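Local coordinates for protein lipoxygenase (PDB 5EK8) that probably inserts both atoms of molecular oxygen into polyunsaturated fatty acids with a non-haem iron, as expected of a 9R-lipoxygenase, at residues Asn381-Met386 with Val483-Phe488. Residues are numbered along the deposited sequence; the frame is centred on the assembly and turned at random.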
loop_
_atom_site.group_PDB
_atom_site.type_symbol
_atom_site.label_atom_id
_atom_site.label_comp_id
_atom_site.label_asym_id
_atom_site.label_seq_id
_atom_site.Cartn_x
_atom_site.Cartn_y
_atom_site.Cartn_z
ATOM N N ASN A 381 8.681 -20.204 -10.042
ATOM C CA ASN A 381 8.868 -19.240 -11.121
ATOM C C ASN A 381 9.679 -18.015 -10.684
ATOM O O ASN A 381 9.309 -17.317 -9.739
ATOM C CB ASN A 381 7.511 -18.804 -11.675
ATOM C CG ASN A 381 7.617 -18.193 -13.057
ATOM O OD1 ASN A 381 8.354 -17.229 -13.269
ATOM N ND2 ASN A 381 6.888 -18.763 -14.011
ATOM N N PRO A 382 10.797 -17.755 -11.380
ATOM C CA PRO A 382 11.733 -16.654 -11.127
ATOM C C PRO A 382 11.062 -15.300 -10.920
ATOM O O PRO A 382 11.620 -14.457 -10.218
ATOM C CB PRO A 382 12.604 -16.623 -12.395
ATOM C CG PRO A 382 12.124 -17.752 -13.266
ATOM C CD PRO A 382 11.304 -18.662 -12.418
ATOM N N ILE A 383 9.891 -15.097 -11.515
ATOM C CA ILE A 383 9.157 -13.843 -11.362
ATOM C C ILE A 383 8.859 -13.562 -9.882
ATOM O O ILE A 383 8.782 -12.403 -9.459
ATOM C CB ILE A 383 7.855 -13.860 -12.186
ATOM C CG1 ILE A 383 8.190 -13.837 -13.676
ATOM C CG2 ILE A 383 6.979 -12.662 -11.860
ATOM C CD1 ILE A 383 8.944 -12.598 -14.100
ATOM N N ARG A 384 8.719 -14.628 -9.098
ATOM C CA ARG A 384 8.623 -14.509 -7.645
ATOM C C ARG A 384 9.754 -13.650 -7.084
ATOM O O ARG A 384 9.519 -12.641 -6.411
ATOM C CB ARG A 384 8.664 -15.887 -6.991
ATOM C CG ARG A 384 8.917 -15.834 -5.494
ATOM C CD ARG A 384 9.752 -17.017 -5.042
ATOM N NE ARG A 384 9.504 -17.349 -3.645
ATOM C CZ ARG A 384 9.851 -18.500 -3.083
ATOM N NH1 ARG A 384 9.578 -18.723 -1.805
ATOM N NH2 ARG A 384 10.467 -19.429 -3.802
ATOM N N LEU A 385 10.982 -14.055 -7.401
ATOM C CA LEU A 385 12.189 -13.359 -6.970
ATOM C C LEU A 385 12.167 -11.889 -7.359
ATOM O O LEU A 385 12.838 -11.059 -6.744
ATOM C CB LEU A 385 13.428 -14.034 -7.568
ATOM C CG LEU A 385 14.185 -15.042 -6.699
ATOM C CD1 LEU A 385 13.239 -15.988 -5.985
ATOM C CD2 LEU A 385 15.173 -15.823 -7.545
ATOM N N MET A 386 11.383 -11.572 -8.379
ATOM C CA MET A 386 11.305 -10.214 -8.884
ATOM C C MET A 386 10.194 -9.413 -8.211
ATOM O O MET A 386 10.337 -8.207 -7.998
ATOM C CB MET A 386 11.101 -10.242 -10.392
ATOM C CG MET A 386 10.660 -8.930 -10.994
ATOM S SD MET A 386 10.530 -9.068 -12.779
ATOM C CE MET A 386 9.978 -7.423 -13.178
ATOM N N VAL A 483 2.803 -22.149 -15.554
ATOM C CA VAL A 483 1.561 -22.526 -14.888
ATOM C C VAL A 483 1.319 -21.652 -13.659
ATOM O O VAL A 483 0.183 -21.256 -13.371
ATOM C CB VAL A 483 1.582 -24.014 -14.485
ATOM C CG1 VAL A 483 0.440 -24.339 -13.531
ATOM C CG2 VAL A 483 1.516 -24.890 -15.727
ATOM N N GLU A 484 2.401 -21.337 -12.955
ATOM C CA GLU A 484 2.331 -20.443 -11.806
ATOM C C GLU A 484 1.827 -19.070 -12.240
ATOM O O GLU A 484 0.993 -18.469 -11.565
ATOM C CB GLU A 484 3.699 -20.326 -11.119
ATOM C CG GLU A 484 4.150 -21.606 -10.429
ATOM C CD GLU A 484 5.280 -21.382 -9.434
ATOM O OE1 GLU A 484 5.821 -20.257 -9.384
ATOM O OE2 GLU A 484 5.627 -22.335 -8.699
ATOM N N ILE A 485 2.321 -18.583 -13.374
ATOM C CA ILE A 485 1.857 -17.304 -13.907
ATOM C C ILE A 485 0.369 -17.360 -14.228
ATOM O O ILE A 485 -0.358 -16.390 -13.999
ATOM C CB ILE A 485 2.629 -16.889 -15.171
ATOM C CG1 ILE A 485 4.128 -16.794 -14.867
ATOM C CG2 ILE A 485 2.092 -15.570 -15.709
ATOM C CD1 ILE A 485 4.471 -15.874 -13.706
ATOM N N ARG A 486 -0.089 -18.498 -14.739
ATOM C CA ARG A 486 -1.509 -18.641 -15.034
ATOM C C ARG A 486 -2.355 -18.606 -13.763
ATOM O O ARG A 486 -3.370 -17.916 -13.716
ATOM C CB ARG A 486 -1.793 -19.930 -15.806
ATOM C CG ARG A 486 -3.254 -20.058 -16.216
ATOM C CD ARG A 486 -3.525 -21.268 -17.095
ATOM N NE ARG A 486 -4.917 -21.280 -17.541
ATOM C CZ ARG A 486 -5.406 -22.095 -18.468
ATOM N NH1 ARG A 486 -4.622 -22.981 -19.066
ATOM N NH2 ARG A 486 -6.687 -22.020 -18.800
ATOM N N ARG A 487 -1.945 -19.350 -12.739
ATOM C CA ARG A 487 -2.684 -19.366 -11.475
ATOM C C ARG A 487 -2.704 -17.982 -10.835
ATOM O O ARG A 487 -3.710 -17.561 -10.256
ATOM C CB ARG A 487 -2.081 -20.389 -10.513
ATOM C CG ARG A 487 -2.235 -21.818 -10.995
ATOM C CD ARG A 487 -3.704 -22.174 -11.183
ATOM N NE ARG A 487 -3.867 -23.440 -11.888
ATOM C CZ ARG A 487 -4.038 -23.543 -13.201
ATOM N NH1 ARG A 487 -4.077 -22.450 -13.950
ATOM N NH2 ARG A 487 -4.175 -24.736 -13.765
ATOM N N PHE A 488 -1.577 -17.287 -10.957
ATOM C CA PHE A 488 -1.415 -15.901 -10.527
ATOM C C PHE A 488 -2.457 -15.000 -11.199
ATOM O O PHE A 488 -3.234 -14.295 -10.533
ATOM C CB PHE A 488 0.017 -15.451 -10.855
ATOM C CG PHE A 488 0.311 -14.007 -10.557
ATOM C CD1 PHE A 488 0.282 -13.524 -9.260
ATOM C CD2 PHE A 488 0.669 -13.143 -11.576
ATOM C CE1 PHE A 488 0.581 -12.192 -8.987
ATOM C CE2 PHE A 488 0.967 -11.811 -11.312
ATOM C CZ PHE A 488 0.924 -11.336 -10.014
#
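Glu484 OE1 accepts two backbone N-H groups, those of Asn381 and of Arg379, two residues earlier. The bond from Asn381 N to Glu484 OE1 is 2.9 Å long and fairly straight, 158° at the hydrogen. The donor does not lie in the carboxylate plane but stands well above it, 53° out. Glu484 holds CG anti to its own carbonyl carbon, and its extended chain carries the carboxylate across to the turn. The other oxygen, OE2, takes the N-H of Lys380 and the side-chain amide of Asn70. One carboxylate therefore collects three successive backbone N-H groups ahead of helix 383-391.

The side chain of Asn381 points toward helix 482-495 and meets Ile485. Asn381 OD1 accepts from Ile383 N at 3.2 Å, in the carbonyl plane and on a lone pair, a capping bond at the turn that leads into the helix. With CG anti to the backbone N (chi1 -161°), the amide reaches the flank of Ile485. The two side chains cross at about a right angle. Asn381 ND2 lies 3.5 Å from Ile485 CG1, a van der Waals contact; its stronger hydrogen bond goes to Glu481 O, with a weak one to Ile478 O. Ile485 CD1 also comes within 4.2 Å of Ile383 CB. Both isoleucines pack on Leu555 of helix 549-574. With an alanine here instead of Asn381, Ile383 N is likely to lose its side-chain acceptor and Glu481 O this donor, and a gap would probably open beside Ile485.

The contact joins the entry of helix 383-391 to helix 482-495 within the mainly helical part of the lipoxygenase fold, away from the iron. A buried carboxylate that takes three backbone N-H groups and an amide is likely to be favoured as the anion, and probably helps hold the chain before the helix in place.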